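Local coordinates for protein glucose-6-phosphate isomerase (Chlamydia trachomatis D/UW-3/CX, PDB 6OTU) that catalyses the reversible isomerisation of glucose-6-phosphate to fructose-6-phosphate, at residues Tyr58-Val63 and Leu320-Asn324; Ser434-Gly440 and Gly452-Ile458. One frame throughout, in Å; residues are numbered along the deposited sequence.

Starting from the N terminus, the chain leaves strand 54-57 into the loop 58-63. Interaction 1 joins this loop to residues 320-324 of helix 313-327, closing a long excursion of 256 intervening residues. Interaction 2 opens only afterwards: eleven residues, none of them helix or strand, separate Gly440 from Gly452, and residues 452-458 return along the end of helix 422-439 into strand 456-461. The closures are in series, neither nested nor crossed. The centres of interactions 1 and 2 are about 11 Å apart, and the two touch. Thr60 OG1 makes probable hydrogen bonds to Ser456 O and Ser434 OG, tying the loop held by helix 313-327 to helix 422-439 and to strand 456-461, neighbour of strand 54-57 in the mixed sheet.

Interaction 1 of 2, residues Tyr58-Val63 and Leu320-Asn324; sequences YATERV and LGVWN
Glu61 OE1 is gripped by two donors: Asn324 ND2 at 3.1 Å and a bridging water. The amide N-H points well at the carboxylate oxygen (N-H...O 160°) and meets it on the syn side, somewhat out of the carboxylate plane, which lies 35° from the amide plane. A bend at chi2 turns the Glu61 carboxylate to this position. The same water donates to Asn324 OD1 (2.8 Å) and accepts from Arg62 N, so both ends of the Asn324 amide are engaged, which is consistent with its modelled orientation. Trp323 NE1 lies 2.8 Å from Arg62 O, but the poor angle makes this bond weak. Above the five-membered ring of Trp323 sits Val63 CG1, 3.6 Å from the centroid and 25° off the normal, a CH-pi contact. The two methyls of Leu320 divide between two residues: CD1 reaches Tyr58 CB at 3.9 Å, while CD2 packs on Val63 CG1 at the same distance. Tyr58-Glu61 forms a type I beta turn and Arg62 centres an inverse gamma turn; the contact seats this loop, which follows strand 54-57, on helix 313-327, with helix 65-77 adding Leu68 beside Tyr58 and Cys67 beside Trp323.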
ATOM      1  N   TYR A  58     -20.408   1.614 -14.000  1.00 36.33           N
ATOM      2  CA  TYR A  58     -19.986   2.946 -13.585  1.00 34.91           C
ATOM      3  C   TYR A  58     -21.192   3.831 -13.314  1.00 37.61           C
ATOM      4  O   TYR A  58     -21.079   5.056 -13.400  1.00 38.34           O
ATOM      5  CB  TYR A  58     -19.082   3.618 -14.636  1.00 34.75           C
ATOM      6  CG  TYR A  58     -19.611   3.557 -16.065  1.00 40.81           C
ATOM      7  CD1 TYR A  58     -19.564   2.369 -16.793  1.00 31.32           C
ATOM      8  CD2 TYR A  58     -20.147   4.685 -16.690  1.00 39.85           C
ATOM      9  CE1 TYR A  58     -20.036   2.296 -18.099  1.00 31.61           C
ATOM     10  CE2 TYR A  58     -20.631   4.618 -18.007  1.00 36.83           C
ATOM     11  CZ  TYR A  58     -20.568   3.414 -18.705  1.00 36.68           C
ATOM     12  OH  TYR A  58     -21.028   3.320 -20.010  1.00 31.99           O
ATOM     13  N   ALA A  59     -22.350   3.231 -13.015  1.00 37.97           N
ATOM     14  CA  ALA A  59     -23.487   4.017 -12.565  1.00 41.80           C
ATOM     15  C   ALA A  59     -23.173   4.785 -11.279  1.00 45.90           C
ATOM     16  O   ALA A  59     -23.834   5.789 -10.987  1.00 34.36           O
ATOM     17  CB  ALA A  59     -24.701   3.102 -12.380  1.00 35.74           C
ATOM     18  N   THR A  60     -22.174   4.354 -10.516  1.00 33.87           N
ATOM     19  CA  THR A  60     -21.777   5.049  -9.295  1.00 38.61           C
ATOM     20  C   THR A  60     -20.637   6.051  -9.518  1.00 34.36           C
ATOM     21  O   THR A  60     -20.028   6.499  -8.547  1.00 42.00           O
ATOM     22  CB  THR A  60     -21.393   4.028  -8.222  1.00 40.22           C
ATOM     23  OG1 THR A  60     -20.472   3.075  -8.772  1.00 38.39           O
ATOM     24  CG2 THR A  60     -22.636   3.281  -7.720  1.00 36.23           C
ATOM     25  N   GLU A  61     -20.325   6.392 -10.770  1.00 34.02           N
ATOM     26  CA  GLU A  61     -19.495   7.550 -11.096  1.00 36.75           C
ATOM     27  C   GLU A  61     -20.398   8.747 -11.360  1.00 38.21           C
ATOM     28  O   GLU A  61     -21.541   8.595 -11.798  1.00 36.77           O
ATOM     29  CB  GLU A  61     -18.628   7.303 -12.335  1.00 39.20           C
ATOM     30  CG  GLU A  61     -17.694   6.106 -12.259  1.00 34.97           C
ATOM     31  CD  GLU A  61     -16.371   6.437 -11.626  1.00 37.40           C
ATOM     32  OE1 GLU A  61     -16.169   7.608 -11.228  1.00 41.87           O
ATOM     33  OE2 GLU A  61     -15.534   5.516 -11.503  1.00 44.28           O
ATOM     34  N   ARG A  62     -19.881   9.945 -11.084  1.00 40.00           N
ATOM     35  CA  ARG A  62     -20.651  11.184 -11.247  1.00 38.44           C
ATOM     36  C   ARG A  62     -20.619  11.628 -12.712  1.00 35.79           C
ATOM     37  O   ARG A  62     -20.058  12.664 -13.080  1.00 36.08           O
ATOM     38  CB  ARG A  62     -20.114  12.272 -10.326  1.00 39.20           C
ATOM     39  CG  ARG A  62     -20.209  11.932  -8.850  1.00 38.32           C
ATOM     40  CD  ARG A  62     -19.976  13.156  -7.967  1.00 33.73           C
ATOM     41  NE  ARG A  62     -21.126  14.052  -7.934  1.00 34.30           N
ATOM     42  CZ  ARG A  62     -21.167  15.179  -7.232  1.00 34.26           C
ATOM     43  NH1 ARG A  62     -20.106  15.542  -6.524  1.00 35.20           N
ATOM     44  NH2 ARG A  62     -22.256  15.946  -7.241  1.00 33.28           N
ATOM     45  N   VAL A  63     -21.245  10.815 -13.561  1.00 37.60           N
ATOM     46  CA  VAL A  63     -21.301  11.073 -14.997  1.00 30.34           C
ATOM     47  C   VAL A  63     -22.723  10.820 -15.488  1.00 39.86           C
ATOM     48  O   VAL A  63     -23.425   9.940 -14.977  1.00 42.08           O
ATOM     49  CB  VAL A  63     -20.278  10.210 -15.773  1.00 34.75           C
ATOM     50  CG1 VAL A  63     -18.853  10.649 -15.445  1.00 28.88           C
ATOM     51  CG2 VAL A  63     -20.464   8.727 -15.467  1.00 44.53           C
ATOM     52  N   LEU A 320     -12.920   8.074 -17.598  1.00 31.02           N
ATOM     53  CA  LEU A 320     -13.513   8.287 -16.275  1.00 29.95           C
ATOM     54  C   LEU A 320     -12.461   8.746 -15.263  1.00 29.53           C
ATOM     55  O   LEU A 320     -12.743   9.576 -14.390  1.00 30.96           O
ATOM     56  CB  LEU A 320     -14.193   7.004 -15.800  1.00 29.93           C
ATOM     57  CG  LEU A 320     -15.468   6.588 -16.551  1.00 36.38           C
ATOM     58  CD1 LEU A 320     -15.864   5.164 -16.213  1.00 33.03           C
ATOM     59  CD2 LEU A 320     -16.611   7.562 -16.248  1.00 32.42           C
ATOM     60  N   GLY A 321     -11.237   8.225 -15.364  1.00 29.28           N
ATOM     61  CA  GLY A 321     -10.175   8.718 -14.489  1.00 32.17           C
ATOM     62  C   GLY A 321      -9.833  10.172 -14.764  1.00 29.08           C
ATOM     63  O   GLY A 321      -9.627  10.956 -13.837  1.00 39.85           O
ATOM     64  N   VAL A 322      -9.785  10.548 -16.047  1.00 30.95           N
ATOM     65  CA  VAL A 322      -9.521  11.932 -16.440  1.00 32.19           C
ATOM     66  C   VAL A 322     -10.632  12.845 -15.935  1.00 35.56           C
ATOM     67  O   VAL A 322     -10.374  13.958 -15.459  1.00 36.39           O
ATOM     68  CB  VAL A 322      -9.362  12.021 -17.974  1.00 37.53           C
ATOM     69  CG1 VAL A 322      -9.522  13.451 -18.468  1.00 30.36           C
ATOM     70  CG2 VAL A 322      -8.044  11.405 -18.429  1.00 29.86           C
ATOM     71  N   TRP A 323     -11.887  12.380 -16.024  1.00 29.95           N
ATOM     72  CA  TRP A 323     -13.015  13.111 -15.439  1.00 34.60           C
ATOM     73  C   TRP A 323     -12.799  13.353 -13.953  1.00 35.02           C
ATOM     74  O   TRP A 323     -12.883  14.490 -13.481  1.00 29.86           O
ATOM     75  CB  TRP A 323     -14.317  12.348 -15.681  1.00 30.37           C
ATOM     76  CG  TRP A 323     -15.542  12.889 -14.985  1.00 31.16           C
ATOM     77  CD1 TRP A 323     -16.216  12.310 -13.942  1.00 30.46           C
ATOM     78  CD2 TRP A 323     -16.284  14.081 -15.323  1.00 31.01           C
ATOM     79  NE1 TRP A 323     -17.305  13.070 -13.599  1.00 34.79           N
ATOM     80  CE2 TRP A 323     -17.373  14.163 -14.425  1.00 31.12           C
ATOM     81  CE3 TRP A 323     -16.121  15.092 -16.283  1.00 31.36           C
ATOM     82  CZ2 TRP A 323     -18.292  15.220 -14.449  1.00 32.08           C
ATOM     83  CZ3 TRP A 323     -17.043  16.149 -16.309  1.00 34.13           C
ATOM     84  CH2 TRP A 323     -18.114  16.197 -15.398  1.00 31.88           C
ATOM     85  N   ASN A 324     -12.480  12.300 -13.206  1.00 33.84           N
ATOM     86  CA  ASN A 324     -12.266  12.463 -11.774  1.00 29.18           C
ATOM     87  C   ASN A 324     -11.037  13.320 -11.482  1.00 33.00           C
ATOM     88  O   ASN A 324     -11.080  14.204 -10.621  1.00 29.26           O
ATOM     89  CB  ASN A 324     -12.132  11.089 -11.114  1.00 31.70           C
ATOM     90  CG  ASN A 324     -13.480  10.408 -10.892  1.00 31.56           C
ATOM     91  OD1 ASN A 324     -14.502  11.066 -10.686  1.00 32.81           O
ATOM     92  ND2 ASN A 324     -13.483   9.083 -10.935  1.00 39.29           N
TER
HETATM   93  O   HOH W   1     -17.095  10.329 -11.263  1.00 30.92           O

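Interaction 2 of 2, residues Ser434-Gly440 and Gly452-Ile458; sequences SLALAQG and GNSPSSI
Backbone hydrogen bonds carry one end of this contact. Ser454 N donates to Leu437 O over 3.0 Å (N-H...O 159°), and Asn453 N donates to Ala438 O over 2.9 Å (157°). Two successive carbonyls in the last turn of helix 422-439 are thereby taken up by two successive amides of the returning chain. The later carbonyl, Ala438 O, takes the earlier amide, Asn453 N, so the returning chain runs antiparallel to the helix end; the nearest CA pairs, Ser434 with Ser456, Ala438 with Asn453 and Gly440 with Gly452, agree.

The same end has a weaker polar element and close backbone packing. Gly452 CA approaches Leu437 O at 3.3 Å in a CA-H...O contact, and Gly440 N lies 3.7 Å from Gly452 CA. Both glycines have positive phi; Gly440 is where the chain leaves helical geometry.

Among side chains, the polar pair is Ser434 OG with Ser456 OG, hydroxyls hydrogen-bonded at 3.0 Å. The Ser434 hydroxyl reaches across because OG lies anti to its own backbone N (chi1 164°), and it has a second partner in Thr60 OG1. Asn453, by contrast, turns its amide to Leu33 N and Asp32.

Methyl groups pack against serine hydroxyls: Ile458 CD1 lies 3.8 Å from Ser434 OG, and Leu437 CD2 as far from Ser454 OG.

Together these contacts form a helix-loop-strand connection whose loop doubles back along the helix. Strand 456-461 runs between strands 54-57 and 401-406 of the mixed sheet; Phe403 of the latter packs against Ser434 and Leu437, helix 389-394 adjoins Leu437, and Leu528 of the second subunit packs on Ile458.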
ATOM      1  N   SER A 434     -19.981   0.348  -2.633  1.00 30.85           N
ATOM      2  CA  SER A 434     -20.068   1.248  -3.780  1.00 36.87           C
ATOM      3  C   SER A 434     -21.381   2.043  -3.760  1.00 34.47           C
ATOM      4  O   SER A 434     -21.377   3.279  -3.833  1.00 32.94           O
ATOM      5  CB  SER A 434     -19.918   0.429  -5.066  1.00 36.06           C
ATOM      6  OG  SER A 434     -20.334   1.135  -6.209  1.00 36.38           O
ATOM      7  N   LEU A 435     -22.516   1.351  -3.628  1.00 31.66           N
ATOM      8  CA  LEU A 435     -23.800   2.041  -3.483  1.00 32.13           C
ATOM      9  C   LEU A 435     -23.799   3.003  -2.300  1.00 40.65           C
ATOM     10  O   LEU A 435     -24.264   4.143  -2.416  1.00 38.09           O
ATOM     11  CB  LEU A 435     -24.922   1.021  -3.335  1.00 32.74           C
ATOM     12  CG  LEU A 435     -25.258   0.323  -4.650  1.00 43.85           C
ATOM     13  CD1 LEU A 435     -26.323  -0.715  -4.425  1.00 37.81           C
ATOM     14  CD2 LEU A 435     -25.729   1.323  -5.683  1.00 41.48           C
ATOM     15  N   ALA A 436     -23.278   2.563  -1.151  1.00 43.16           N
ATOM     16  CA  ALA A 436     -23.261   3.419   0.029  1.00 36.47           C
ATOM     17  C   ALA A 436     -22.395   4.651  -0.200  1.00 40.34           C
ATOM     18  O   ALA A 436     -22.791   5.767   0.156  1.00 31.59           O
ATOM     19  CB  ALA A 436     -22.777   2.623   1.240  1.00 31.96           C
ATOM     20  N   LEU A 437     -21.220   4.471  -0.822  1.00 36.88           N
ATOM     21  CA  LEU A 437     -20.338   5.605  -1.096  1.00 39.21           C
ATOM     22  C   LEU A 437     -21.004   6.599  -2.038  1.00 36.99           C
ATOM     23  O   LEU A 437     -20.857   7.815  -1.872  1.00 34.30           O
ATOM     24  CB  LEU A 437     -19.001   5.120  -1.680  1.00 30.14           C
ATOM     25  CG  LEU A 437     -17.964   4.540  -0.703  1.00 38.00           C
ATOM     26  CD1 LEU A 437     -16.856   3.756  -1.424  1.00 32.27           C
ATOM     27  CD2 LEU A 437     -17.366   5.628   0.195  1.00 29.74           C
ATOM     28  N   ALA A 438     -21.751   6.103  -3.026  1.00 31.02           N
ATOM     29  CA  ALA A 438     -22.398   6.986  -3.994  1.00 35.14           C
ATOM     30  C   ALA A 438     -23.651   7.666  -3.433  1.00 41.54           C
ATOM     31  O   ALA A 438     -23.897   8.846  -3.711  1.00 31.81           O
ATOM     32  CB  ALA A 438     -22.745   6.198  -5.256  1.00 31.42           C
ATOM     33  N   GLN A 439     -24.471   6.942  -2.673  1.00 32.10           N
ATOM     34  CA  GLN A 439     -25.755   7.481  -2.240  1.00 36.94           C
ATOM     35  C   GLN A 439     -25.694   8.164  -0.888  1.00 35.80           C
ATOM     36  O   GLN A 439     -26.484   9.077  -0.637  1.00 33.00           O
ATOM     37  CB  GLN A 439     -26.816   6.384  -2.141  1.00 39.98           C
ATOM     38  CG  GLN A 439     -27.310   5.853  -3.452  1.00 49.25           C
ATOM     39  CD  GLN A 439     -28.321   4.752  -3.251  1.00 60.48           C
ATOM     40  OE1 GLN A 439     -28.085   3.816  -2.487  1.00 63.28           O
ATOM     41  NE2 GLN A 439     -29.467   4.865  -3.916  1.00 66.34           N
ATOM     42  N   GLY A 440     -24.804   7.726   0.000  1.00 32.32           N
ATOM     43  CA  GLY A 440     -24.783   8.260   1.353  1.00 32.40           C
ATOM     44  C   GLY A 440     -26.040   7.922   2.137  1.00 36.09           C
ATOM     45  O   GLY A 440     -26.869   7.100   1.730  1.00 37.51           O
ATOM     46  N   GLY A 452     -22.117  11.022   0.939  1.00 35.15           N
ATOM     47  CA  GLY A 452     -22.243  10.330  -0.326  1.00 33.69           C
ATOM     48  C   GLY A 452     -21.555  11.111  -1.435  1.00 36.26           C
ATOM     49  O   GLY A 452     -20.680  11.947  -1.198  1.00 31.44           O
ATOM     50  N   ASN A 453     -21.984  10.828  -2.668  1.00 31.08           N
ATOM     51  CA  ASN A 453     -21.403  11.424  -3.874  1.00 30.90           C
ATOM     52  C   ASN A 453     -19.916  11.124  -4.006  1.00 40.60           C
ATOM     53  O   ASN A 453     -19.179  11.872  -4.643  1.00 40.46           O
ATOM     54  CB  ASN A 453     -21.640  12.937  -3.939  1.00 31.06           C
ATOM     55  CG  ASN A 453     -22.864  13.289  -4.765  1.00 40.48           C
ATOM     56  OD1 ASN A 453     -23.230  12.550  -5.684  1.00 34.61           O
ATOM     57  ND2 ASN A 453     -23.509  14.399  -4.438  1.00 31.90           N
ATOM     58  N   SER A 454     -19.465  10.015  -3.427  1.00 40.65           N
ATOM     59  CA  SER A 454     -18.086   9.589  -3.584  1.00 29.74           C
ATOM     60  C   SER A 454     -18.065   8.536  -4.686  1.00 33.32           C
ATOM     61  O   SER A 454     -18.694   7.472  -4.530  1.00 36.31           O
ATOM     62  CB  SER A 454     -17.535   9.034  -2.267  1.00 29.58           C
ATOM     63  OG  SER A 454     -16.405   8.212  -2.442  1.00 43.83           O
ATOM     64  N   PRO A 455     -17.413   8.794  -5.820  1.00 33.73           N
ATOM     65  CA  PRO A 455     -17.628   7.962  -7.010  1.00 31.79           C
ATOM     66  C   PRO A 455     -16.830   6.663  -6.993  1.00 40.14           C
ATOM     67  O   PRO A 455     -15.780   6.542  -6.360  1.00 29.12           O
ATOM     68  CB  PRO A 455     -17.158   8.868  -8.157  1.00 33.15           C
ATOM     69  CG  PRO A 455     -16.150   9.759  -7.527  1.00 32.11           C
ATOM     70  CD  PRO A 455     -16.595   9.990  -6.114  1.00 29.39           C
ATOM     71  N   SER A 456     -17.342   5.684  -7.741  1.00 29.64           N
ATOM     72  CA  SER A 456     -16.636   4.420  -7.870  1.00 29.48           C
ATOM     73  C   SER A 456     -17.097   3.695  -9.125  1.00 33.19           C
ATOM     74  O   SER A 456     -18.157   3.997  -9.689  1.00 32.01           O
ATOM     75  CB  SER A 456     -16.831   3.527  -6.632  1.00 34.11           C
ATOM     76  OG  SER A 456     -18.201   3.276  -6.369  1.00 35.33           O
ATOM     77  N   SER A 457     -16.271   2.736  -9.555  1.00 29.56           N
ATOM     78  CA  SER A 457     -16.625   1.782 -10.594  1.00 31.86           C
ATOM     79  C   SER A 457     -16.375   0.362 -10.091  1.00 33.64           C
ATOM     80  O   SER A 457     -15.689   0.134  -9.087  1.00 34.88           O
ATOM     81  CB  SER A 457     -15.845   2.031 -11.899  1.00 29.72           C
ATOM     82  OG  SER A 457     -14.476   1.688 -11.767  1.00 39.91           O
ATOM     83  N   ILE A 458     -16.940  -0.594 -10.822  1.00 32.38           N
ATOM     84  CA  ILE A 458     -16.963  -2.003 -10.449  1.00 33.04           C
ATOM     85  C   ILE A 458     -16.566  -2.806 -11.677  1.00 41.34           C
ATOM     86  O   ILE A 458     -17.248  -2.746 -12.705  1.00 30.64           O
ATOM     87  CB  ILE A 458     -18.352  -2.461  -9.956  1.00 30.70           C
ATOM     88  CG1 ILE A 458     -18.877  -1.577  -8.820  1.00 38.02           C
ATOM     89  CG2 ILE A 458     -18.304  -3.917  -9.531  1.00 30.86           C
ATOM     90  CD1 ILE A 458     -20.291  -1.966  -8.329  1.00 31.24           C
TER